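Local coordinates for minor fimbrium tip subunit Mfa3 (Porphyromonas gingivalis ATCC 33277, PDB 5NF4), which forms part of the tip of the minor fimbriae, pili that mediate biofilm formation and adhesion to host cells and to other oral bacteria, at residues F77-G82 with Q110-F115; D200-E205 with H325-I330; N276-T281 with Y288-I293. All coordinates share one frame; numbering follows the deposited sequence.

Contact 1 (F77-G82 with Q110-F115); sequences FDSNTG and QRDFFF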
loop_
_atom_site.group_PDB
_atom_site.type_symbol
_atom_site.label_atom_id
_atom_site.label_comp_id
_atom_site.label_asym_id
_atom_site.label_seq_id
_atom_site.Cartn_x
_atom_site.Cartn_y
_atom_site.Cartn_z
ATOM N N PHE A 77 -12.022 0.813 -20.331
ATOM C CA PHE A 77 -11.530 0.929 -21.694
ATOM C C PHE A 77 -11.691 -0.350 -22.483
ATOM O O PHE A 77 -11.630 -1.438 -21.932
ATOM C CB PHE A 77 -10.039 1.312 -21.700
ATOM C CG PHE A 77 -9.759 2.593 -20.988
ATOM C CD1 PHE A 77 -9.589 2.583 -19.603
ATOM C CD2 PHE A 77 -9.725 3.804 -21.658
ATOM C CE1 PHE A 77 -9.402 3.733 -18.911
ATOM C CE2 PHE A 77 -9.485 4.994 -20.928
ATOM C CZ PHE A 77 -9.322 4.941 -19.578
ATOM N N ASP A 78 -11.863 -0.224 -23.789
ATOM C CA ASP A 78 -11.865 -1.420 -24.638
ATOM C C ASP A 78 -10.474 -2.051 -24.586
ATOM O O ASP A 78 -9.484 -1.354 -24.806
ATOM C CB ASP A 78 -12.226 -1.048 -26.063
ATOM C CG ASP A 78 -12.433 -2.266 -26.952
ATOM O OD1 ASP A 78 -11.431 -2.820 -27.439
ATOM O OD2 ASP A 78 -13.595 -2.669 -27.158
ATOM N N SER A 79 -10.386 -3.344 -24.273
ATOM C CA SER A 79 -9.092 -4.000 -24.085
ATOM C C SER A 79 -8.223 -3.977 -25.337
ATOM O O SER A 79 -6.997 -3.960 -25.219
ATOM C CB SER A 79 -9.293 -5.446 -23.626
ATOM O OG SER A 79 -10.071 -5.475 -22.444
ATOM N N ASN A 80 -8.862 -3.945 -26.507
ATOM C CA ASN A 80 -8.163 -4.036 -27.780
ATOM C C ASN A 80 -7.916 -2.689 -28.424
ATOM O O ASN A 80 -6.796 -2.418 -28.858
ATOM C CB ASN A 80 -8.945 -4.941 -28.734
ATOM C CG ASN A 80 -9.087 -6.337 -28.184
ATOM O OD1 ASN A 80 -8.111 -6.906 -27.704
ATOM N ND2 ASN A 80 -10.298 -6.887 -28.217
ATOM N N THR A 81 -8.933 -1.836 -28.456
ATOM C CA THR A 81 -8.805 -0.553 -29.155
ATOM C C THR A 81 -8.262 0.528 -28.204
ATOM O O THR A 81 -7.713 1.528 -28.654
ATOM C CB THR A 81 -10.097 -0.059 -29.706
ATOM O OG1 THR A 81 -10.960 0.355 -28.643
ATOM C CG2 THR A 81 -10.803 -1.147 -30.570
ATOM N N GLY A 82 -8.449 0.330 -26.906
ATOM C CA GLY A 82 -8.041 1.334 -25.919
ATOM C C GLY A 82 -9.015 2.490 -25.739
ATOM O O GLY A 82 -8.771 3.415 -24.944
ATOM N N GLN A 110 -14.704 -6.779 -24.450
ATOM C CA GLN A 110 -13.548 -7.027 -23.594
ATOM C C GLN A 110 -13.145 -5.700 -23.005
ATOM O O GLN A 110 -12.932 -4.741 -23.753
ATOM C CB GLN A 110 -12.377 -7.622 -24.380
ATOM C CG GLN A 110 -12.718 -8.939 -25.048
ATOM C CD GLN A 110 -13.434 -9.871 -24.092
ATOM O OE1 GLN A 110 -14.638 -10.191 -24.267
ATOM N NE2 GLN A 110 -12.716 -10.284 -23.049
ATOM N N ARG A 111 -13.104 -5.625 -21.681
ATOM C CA ARG A 111 -12.870 -4.338 -21.020
ATOM C C ARG A 111 -11.802 -4.412 -19.956
ATOM O O ARG A 111 -11.678 -5.396 -19.218
ATOM C CB ARG A 111 -14.181 -3.809 -20.399
ATOM C CG ARG A 111 -15.113 -3.077 -21.380
ATOM C CD ARG A 111 -15.984 -4.014 -22.248
ATOM N NE ARG A 111 -16.762 -3.201 -23.159
ATOM C CZ ARG A 111 -16.322 -2.754 -24.328
ATOM N NH1 ARG A 111 -15.115 -3.079 -24.787
ATOM N NH2 ARG A 111 -17.108 -2.002 -25.061
ATOM N N ASP A 112 -11.010 -3.346 -19.911
ATOM C CA ASP A 112 -10.045 -3.121 -18.843
ATOM C C ASP A 112 -10.621 -2.091 -17.852
ATOM O O ASP A 112 -10.982 -0.996 -18.259
ATOM C CB ASP A 112 -8.740 -2.597 -19.423
ATOM C CG ASP A 112 -7.942 -3.637 -20.198
ATOM O OD1 ASP A 112 -8.387 -4.770 -20.485
ATOM O OD2 ASP A 112 -6.779 -3.305 -20.489
ATOM N N PHE A 113 -10.714 -2.451 -16.571
ATOM C CA PHE A 113 -11.331 -1.610 -15.541
ATOM C C PHE A 113 -10.208 -1.054 -14.660
ATOM O O PHE A 113 -9.374 -1.812 -14.207
ATOM C CB PHE A 113 -12.265 -2.396 -14.654
ATOM C CG PHE A 113 -13.561 -2.812 -15.321
ATOM C CD1 PHE A 113 -13.587 -3.809 -16.294
ATOM C CD2 PHE A 113 -14.746 -2.223 -14.928
ATOM C CE1 PHE A 113 -14.794 -4.183 -16.863
ATOM C CE2 PHE A 113 -15.932 -2.584 -15.496
ATOM C CZ PHE A 113 -15.961 -3.566 -16.459
ATOM N N PHE A 114 -10.251 0.242 -14.404
ATOM C CA PHE A 114 -9.272 0.895 -13.530
ATOM C C PHE A 114 -10.028 1.577 -12.412
ATOM O O PHE A 114 -10.949 2.337 -12.663
ATOM C CB PHE A 114 -8.416 1.930 -14.271
ATOM C CG PHE A 114 -7.553 1.354 -15.342
ATOM C CD1 PHE A 114 -8.112 0.997 -16.573
ATOM C CD2 PHE A 114 -6.189 1.176 -15.150
ATOM C CE1 PHE A 114 -7.321 0.479 -17.582
ATOM C CE2 PHE A 114 -5.388 0.661 -16.163
ATOM C CZ PHE A 114 -5.979 0.287 -17.395
ATOM N N PHE A 115 -9.576 1.345 -11.175
ATOM C CA PHE A 115 -10.181 1.936 -10.004
ATOM C C PHE A 115 -9.087 2.692 -9.240
ATOM O O PHE A 115 -8.036 2.127 -8.946
ATOM C CB PHE A 115 -10.809 0.890 -9.086
ATOM C CG PHE A 115 -12.015 0.207 -9.687
ATOM C CD1 PHE A 115 -11.866 -0.921 -10.473
ATOM C CD2 PHE A 115 -13.274 0.721 -9.477
ATOM C CE1 PHE A 115 -12.964 -1.549 -11.021
ATOM C CE2 PHE A 115 -14.402 0.101 -10.019
ATOM C CZ PHE A 115 -14.248 -1.031 -10.792
HETATM O O HOH W 1 -14.451 -5.574 -27.139
HETATM O O HOH W 2 -16.086 -1.190 -27.648
#

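Contact 2 (D200-E205 with H325-I330); sequences DVNIVE and HYIYRI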
loop_
_atom_site.group_PDB
_atom_site.type_symbol
_atom_site.label_atom_id
_atom_site.label_comp_id
_atom_site.label_asym_id
_atom_site.label_seq_id
_atom_site.Cartn_x
_atom_site.Cartn_y
_atom_site.Cartn_z
ATOM N N ASP A 200 4.116 -1.942 12.151
ATOM C CA ASP A 200 3.415 -2.170 13.391
ATOM C C ASP A 200 4.421 -2.684 14.417
ATOM O O ASP A 200 4.773 -3.852 14.390
ATOM C CB ASP A 200 2.292 -3.188 13.128
ATOM C CG ASP A 200 1.305 -3.310 14.251
ATOM O OD1 ASP A 200 1.631 -2.972 15.410
ATOM O OD2 ASP A 200 0.172 -3.777 13.962
ATOM N N VAL A 201 4.911 -1.808 15.292
ATOM C CA VAL A 201 5.949 -2.172 16.262
ATOM C C VAL A 201 5.404 -2.204 17.695
ATOM O O VAL A 201 4.890 -1.217 18.226
ATOM C CB VAL A 201 7.148 -1.199 16.156
ATOM C CG1 VAL A 201 8.216 -1.540 17.168
ATOM C CG2 VAL A 201 7.742 -1.237 14.749
ATOM N N ASN A 202 5.529 -3.375 18.311
ATOM C CA ASN A 202 4.965 -3.632 19.611
ATOM C C ASN A 202 6.029 -3.985 20.640
ATOM O O ASN A 202 6.796 -4.932 20.451
ATOM C CB ASN A 202 3.943 -4.764 19.512
ATOM C CG ASN A 202 2.791 -4.428 18.554
ATOM O OD1 ASN A 202 1.755 -3.913 18.974
ATOM N ND2 ASN A 202 2.990 -4.680 17.278
ATOM N N ILE A 203 6.102 -3.199 21.708
ATOM C CA ILE A 203 7.086 -3.446 22.761
ATOM C C ILE A 203 6.435 -4.307 23.821
ATOM O O ILE A 203 5.731 -3.826 24.720
ATOM C CB ILE A 203 7.625 -2.123 23.379
ATOM C CG1 ILE A 203 7.969 -1.115 22.280
ATOM C CG2 ILE A 203 8.797 -2.399 24.304
ATOM C CD1 ILE A 203 8.859 -1.624 21.171
ATOM N N VAL A 204 6.686 -5.602 23.725
ATOM C CA VAL A 204 6.091 -6.551 24.658
ATOM C C VAL A 204 6.726 -6.494 26.063
ATOM O O VAL A 204 6.106 -6.837 27.061
ATOM C CB VAL A 204 6.185 -7.969 24.069
ATOM C CG1 VAL A 204 5.479 -8.022 22.733
ATOM C CG2 VAL A 204 7.612 -8.364 23.872
ATOM N N GLU A 205 7.966 -6.025 26.122
ATOM C CA GLU A 205 8.681 -5.927 27.366
ATOM C C GLU A 205 9.749 -4.830 27.269
ATOM O O GLU A 205 10.358 -4.660 26.213
ATOM C CB GLU A 205 9.259 -7.311 27.690
ATOM C CG GLU A 205 10.517 -7.400 28.454
ATOM C CD GLU A 205 10.878 -8.862 28.723
ATOM O OE1 GLU A 205 10.077 -9.764 28.349
ATOM O OE2 GLU A 205 11.956 -9.102 29.294
ATOM N N HIS A 325 1.074 -5.891 5.978
ATOM C CA HIS A 325 1.182 -5.474 7.380
ATOM C C HIS A 325 2.414 -6.140 7.999
ATOM O O HIS A 325 2.463 -7.372 8.124
ATOM C CB HIS A 325 -0.130 -5.876 8.056
ATOM C CG HIS A 325 -0.316 -5.398 9.467
ATOM N ND1 HIS A 325 -1.402 -5.793 10.225
ATOM C CD2 HIS A 325 0.421 -4.583 10.262
ATOM C CE1 HIS A 325 -1.327 -5.240 11.423
ATOM N NE2 HIS A 325 -0.231 -4.502 11.472
ATOM N N TYR A 326 3.394 -5.313 8.378
ATOM C CA TYR A 326 4.672 -5.732 8.933
ATOM C C TYR A 326 4.612 -5.541 10.443
ATOM O O TYR A 326 4.514 -4.411 10.939
ATOM C CB TYR A 326 5.826 -4.928 8.308
ATOM C CG TYR A 326 5.986 -5.199 6.825
ATOM C CD1 TYR A 326 5.138 -4.596 5.902
ATOM C CD2 TYR A 326 6.936 -6.095 6.355
ATOM C CE1 TYR A 326 5.230 -4.880 4.527
ATOM C CE2 TYR A 326 7.058 -6.376 4.973
ATOM C CZ TYR A 326 6.188 -5.762 4.072
ATOM O OH TYR A 326 6.247 -6.055 2.707
ATOM N N ILE A 327 4.637 -6.660 11.161
ATOM C CA ILE A 327 4.389 -6.666 12.600
ATOM C C ILE A 327 5.631 -7.127 13.353
ATOM O O ILE A 327 6.148 -8.223 13.126
ATOM C CB ILE A 327 3.183 -7.572 12.949
ATOM C CG1 ILE A 327 1.942 -7.112 12.174
ATOM C CG2 ILE A 327 2.893 -7.548 14.458
ATOM C CD1 ILE A 327 0.819 -8.134 12.147
ATOM N N TYR A 328 6.106 -6.269 14.255
ATOM C CA TYR A 328 7.253 -6.571 15.098
ATOM C C TYR A 328 6.854 -6.616 16.557
ATOM O O TYR A 328 6.051 -5.802 17.043
ATOM C CB TYR A 328 8.368 -5.527 14.873
ATOM C CG TYR A 328 8.910 -5.640 13.479
ATOM C CD1 TYR A 328 8.280 -5.003 12.422
ATOM C CD2 TYR A 328 10.016 -6.441 13.201
ATOM C CE1 TYR A 328 8.753 -5.127 11.135
ATOM C CE2 TYR A 328 10.491 -6.579 11.905
ATOM C CZ TYR A 328 9.863 -5.910 10.884
ATOM O OH TYR A 328 10.318 -6.064 9.599
ATOM N N ARG A 329 7.389 -7.622 17.240
ATOM C CA ARG A 329 7.219 -7.779 18.671
ATOM C C ARG A 329 8.622 -7.696 19.237
ATOM O O ARG A 329 9.478 -8.528 18.927
ATOM C CB ARG A 329 6.511 -9.109 18.999
ATOM C CG ARG A 329 5.178 -9.195 18.257
ATOM C CD ARG A 329 4.519 -10.535 18.334
ATOM N NE ARG A 329 5.205 -11.612 17.617
ATOM C CZ ARG A 329 5.272 -11.746 16.294
ATOM N NH1 ARG A 329 4.752 -10.833 15.478
ATOM N NH2 ARG A 329 5.902 -12.796 15.786
ATOM N N ILE A 330 8.854 -6.658 20.033
ATOM C CA ILE A 330 10.198 -6.340 20.527
ATOM C C ILE A 330 10.319 -6.350 22.051
ATOM O O ILE A 330 9.466 -5.812 22.760
ATOM C CB ILE A 330 10.635 -4.961 20.013
ATOM C CG1 ILE A 330 10.608 -4.935 18.490
ATOM C CG2 ILE A 330 12.056 -4.615 20.569
ATOM C CD1 ILE A 330 10.832 -3.584 17.918
#

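Contact 3 (N276-T281 with Y288-I293); sequences NFFRLT and YDVPII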
loop_
_atom_site.group_PDB
_atom_site.type_symbol
_atom_site.label_atom_id
_atom_site.label_comp_id
_atom_site.label_asym_id
_atom_site.label_seq_id
_atom_site.Cartn_x
_atom_site.Cartn_y
_atom_site.Cartn_z
ATOM N N ASN A 276 14.427 -0.206 3.762
ATOM C CA ASN A 276 13.691 0.407 4.859
ATOM C C ASN A 276 14.089 -0.215 6.187
ATOM O O ASN A 276 14.237 -1.426 6.284
ATOM C CB ASN A 276 12.181 0.227 4.672
ATOM C CG ASN A 276 11.623 0.997 3.500
ATOM O OD1 ASN A 276 12.260 1.181 2.434
ATOM N ND2 ASN A 276 10.432 1.465 3.692
ATOM N N PHE A 277 14.282 0.598 7.220
ATOM C CA PHE A 277 14.530 0.036 8.532
ATOM C C PHE A 277 13.948 0.944 9.581
ATOM O O PHE A 277 13.694 2.121 9.304
ATOM C CB PHE A 277 16.041 -0.160 8.783
ATOM C CG PHE A 277 16.840 1.128 8.851
ATOM C CD1 PHE A 277 17.285 1.751 7.686
ATOM C CD2 PHE A 277 17.212 1.684 10.083
ATOM C CE1 PHE A 277 18.057 2.924 7.741
ATOM C CE2 PHE A 277 17.965 2.826 10.132
ATOM C CZ PHE A 277 18.407 3.446 8.973
ATOM N N PHE A 278 13.728 0.405 10.777
ATOM C CA PHE A 278 13.348 1.268 11.875
ATOM C C PHE A 278 14.459 1.253 12.906
ATOM O O PHE A 278 15.183 0.268 13.077
ATOM C CB PHE A 278 11.970 0.922 12.482
ATOM C CG PHE A 278 11.833 -0.449 13.089
ATOM C CD1 PHE A 278 12.032 -0.645 14.442
ATOM C CD2 PHE A 278 11.393 -1.525 12.328
ATOM C CE1 PHE A 278 11.847 -1.906 15.025
ATOM C CE2 PHE A 278 11.215 -2.786 12.911
ATOM C CZ PHE A 278 11.435 -2.973 14.249
ATOM N N ARG A 279 14.635 2.424 13.487
ATOM C CA ARG A 279 15.668 2.678 14.481
ATOM C C ARG A 279 15.066 2.862 15.861
ATOM O O ARG A 279 14.245 3.754 16.070
ATOM C CB ARG A 279 16.449 3.908 14.058
ATOM C CG ARG A 279 17.371 4.437 15.117
ATOM C CD ARG A 279 18.246 5.527 14.544
ATOM N NE ARG A 279 19.231 4.987 13.613
ATOM C CZ ARG A 279 19.626 5.578 12.487
ATOM N NH1 ARG A 279 19.101 6.740 12.106
ATOM N NH2 ARG A 279 20.551 4.990 11.732
ATOM N N LEU A 280 15.481 2.019 16.808
ATOM C CA LEU A 280 15.036 2.131 18.185
ATOM C C LEU A 280 16.120 2.772 18.967
ATOM O O LEU A 280 17.235 2.268 18.977
ATOM C CB LEU A 280 14.745 0.768 18.798
ATOM C CG LEU A 280 13.792 -0.165 18.073
ATOM C CD1 LEU A 280 13.922 -1.506 18.742
ATOM C CD2 LEU A 280 12.387 0.355 18.180
ATOM N N THR A 281 15.776 3.859 19.644
ATOM C CA THR A 281 16.688 4.531 20.541
ATOM C C THR A 281 16.205 4.406 21.964
ATOM O O THR A 281 15.044 4.727 22.264
ATOM C CB THR A 281 16.829 6.007 20.183
ATOM O OG1 THR A 281 17.313 6.094 18.849
ATOM C CG2 THR A 281 17.822 6.702 21.110
ATOM N N TYR A 288 19.366 0.881 17.929
ATOM C CA TYR A 288 19.254 -0.413 17.286
ATOM C C TYR A 288 18.571 -0.211 15.970
ATOM O O TYR A 288 17.495 0.387 15.925
ATOM C CB TYR A 288 18.443 -1.388 18.133
ATOM C CG TYR A 288 19.032 -1.668 19.494
ATOM C CD1 TYR A 288 18.721 -0.864 20.590
ATOM C CD2 TYR A 288 19.879 -2.750 19.695
ATOM C CE1 TYR A 288 19.251 -1.125 21.851
ATOM C CE2 TYR A 288 20.400 -3.022 20.941
ATOM C CZ TYR A 288 20.090 -2.203 22.015
ATOM O OH TYR A 288 20.608 -2.493 23.235
ATOM N N ASP A 289 19.184 -0.705 14.902
ATOM C CA ASP A 289 18.571 -0.632 13.579
ATOM C C ASP A 289 18.030 -1.995 13.187
ATOM O O ASP A 289 18.710 -3.013 13.293
ATOM C CB ASP A 289 19.566 -0.145 12.544
ATOM C CG ASP A 289 19.955 1.316 12.734
ATOM O OD1 ASP A 289 19.165 2.093 13.302
ATOM O OD2 ASP A 289 21.048 1.693 12.273
ATOM N N VAL A 290 16.775 -2.004 12.767
ATOM C CA VAL A 290 16.075 -3.230 12.452
ATOM C C VAL A 290 15.628 -3.136 11.004
ATOM O O VAL A 290 14.668 -2.453 10.695
ATOM C CB VAL A 290 14.879 -3.446 13.348
ATOM C CG1 VAL A 290 14.169 -4.793 13.039
ATOM C CG2 VAL A 290 15.319 -3.380 14.830
ATOM N N PRO A 291 16.353 -3.791 10.105
ATOM C CA PRO A 291 15.933 -3.791 8.692
ATOM C C PRO A 291 14.583 -4.470 8.545
ATOM O O PRO A 291 14.309 -5.456 9.228
ATOM C CB PRO A 291 17.051 -4.579 7.989
ATOM C CG PRO A 291 18.206 -4.534 8.924
ATOM C CD PRO A 291 17.583 -4.570 10.306
ATOM N N ILE A 292 13.763 -3.942 7.647
ATOM C CA ILE A 292 12.439 -4.479 7.358
ATOM C C ILE A 292 12.549 -5.395 6.140
ATOM O O ILE A 292 13.204 -5.038 5.164
ATOM C CB ILE A 292 11.459 -3.320 7.127
ATOM C CG1 ILE A 292 11.308 -2.509 8.419
ATOM C CG2 ILE A 292 10.105 -3.835 6.660
ATOM C CD1 ILE A 292 10.692 -1.147 8.191
ATOM N N ILE A 293 11.989 -6.598 6.240
ATOM C CA ILE A 293 12.043 -7.581 5.156
ATOM C C ILE A 293 10.663 -8.128 4.871
ATOM O O ILE A 293 9.755 -7.976 5.687
ATOM C CB ILE A 293 12.968 -8.749 5.488
ATOM C CG1 ILE A 293 12.350 -9.669 6.568
ATOM C CG2 ILE A 293 14.287 -8.226 5.988
ATOM C CD1 ILE A 293 13.261 -10.800 7.022
HETATM O O HOH W 3 13.318 -2.799 3.412
HETATM O O HOH W 4 22.432 3.727 13.661
#

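Contact 1 (F77-G82 with Q110-F115)
F77, S79 and D112 bury the most surface where strand 71-78 runs out beside strand 109-117. F77 and D112 form an antiparallel hydrogen-bonded pair: F77 N gives to D112 O at 2.9 Å, and D112 N returns the bond to F77 O. The F77 ring then meets the next residue on the same face, F114, with its CD1 3.7 Å from F114 CE1; the two ring planes stand nearly perpendicular, at 84°, and M135 of helix 132-140 touches both side chains. One step on, the chain leaves the sheet. S79 N still reaches back to Q110 O (3.0 Å), coming from above the carbonyl plane, while R111 NH1 takes the same oxygen from the opposite face. With its OG turned back beside its own backbone N (chi1 -56°), S79 donates to D112 OD1 at 2.7 Å, again from above the carboxylate plane; that oxygen also accepts from N167 N. D78 opens the turn: its OD1 accepts from N80 N, an Asx turn, and from T81 N, which makes the wider Asx motif, the two coming from opposite faces of its plane. The other carboxylate oxygen, D78 OD2, makes a salt bridge to R111 NH1 at 2.8 Å. D78 OD2 lies in the guanidinium plane, but R111 NH1 meets it from above the carboxylate plane, the two planes being 84° apart. Two waters link it to Q110 N and R111 NH2.

Contact 2 (D200-E205 with H325-I330)
Y328 O is gripped twice by a single residue: N202 N at 2.8 Å and N202 ND2 at 3.3 Å approach it from opposite faces of the carbonyl plane. The side-chain amide can fold back in this way because N202 CG lies beside its own backbone N (chi1 -60°), and the same ND2 also donates to D200 OD1 at 2.9 Å from above the carboxylate. D200 OD2 in turn receives H325 NE2 at 2.6 Å. This bond uses the anti lone pair of the oxygen and lies close to the imidazole plane, and the carboxylate and ring planes are nearly coplanar, 16° apart. I327 CG1 rests over one face of that ring, offset toward its rim. The ladder beneath is parallel, strand 180-205 running beside strand 324-332 with the staggered bonding of such pairs: D200 bonds to Y326 and Y328, N202 to Y328 and I330. Beyond D200, the first of these strands is hydrogen-bonded on its other side to strand 248-254, which makes it an interior strand here. The face carrying V201, I203, Y328 and I330 is largely apolar. There V201 CG1 presses on I330 CD1 at 3.4 Å, a tight contact, and I203 CD1 meets I330 CB at 4.0 Å. Y328 OH bonds to Y304, and Q248 NE2 adds another donor to D200 OD1. With donors at both oxygens, the carboxylate is held against rotation and its negative charge probably favours a protonated H325.

Contact 3 (N276-T281 with Y288-I293)
Strands 277-282 and 287-291 form an antiparallel beta hairpin, their short segments running at 159° to each other, with F278-V290 and L280-Y288 as hydrogen-bonded pairs. V290 N donates to F278 O at 2.8 Å, and past the end of the second strand I292 N continues the pairing with N276 O. On the face of F278 and V290 the two side chains lie alongside one another, pointing the same way. F278 CG sits between its backbone N and carbonyl carbon (chi1 62°), which brings the ring beneath V290, whose CB stands over one ring face, 3.7 Å from the centroid, in a CH-pi contact. I292 CG1 comes to the edge of the same ring, 4.0 Å from F278 CD2, and Y328 of strand 324-332 meets F278 edge-to-face. The opposite face of the hairpin carries a mixed group. R279 extends from the backbone and bends at chi3 (-71°), so that its NE reaches D289 OD1 at 2.9 Å on the syn lone pair, in a salt bridge whose acceptor is tilted from the guanidinium plane. R279 NH2 to D289 OD2 is a weak bond at 3.4 Å, and a water donates to D289 OD2 while accepting weakly from R279 NH2. F277 turns its ring edge to R279, with CE2 offset toward the rim of the guanidinium and 3.5 Å from D289 OD1, while W264 meets the ring edge-to-face. The hairpin thus divides its chemistry: largely apolar where F278 and L280 touch I330, and on the other face a probably part-hydrated ion pair resting mainly on R279 NE.

How the contacts relate
Contacts 2 and 3 belong together, while contact 1 stands apart across the molecule. The centres of contacts 2 and 3 are 12 Å apart, and the hairpin of contact 3 is nested within the chain loop that contact 2 closes. Their side chains touch: I330 CD1 lies 3.5 Å from F278 CE1, and Y328 OH is 3.5 Å from I292 CA, so one layer of side chains serves both. Contact 1 closes earlier in the chain, on the opposite side of its centre; its centre is 42 Å from those of both other contacts, and its nearest atoms are about 19 Å from contact 2 and about 22 Å from contact 3. Strand 180-205 nevertheless spans the gap, carrying V190 and L192, which touch F115, as well as D200-E205.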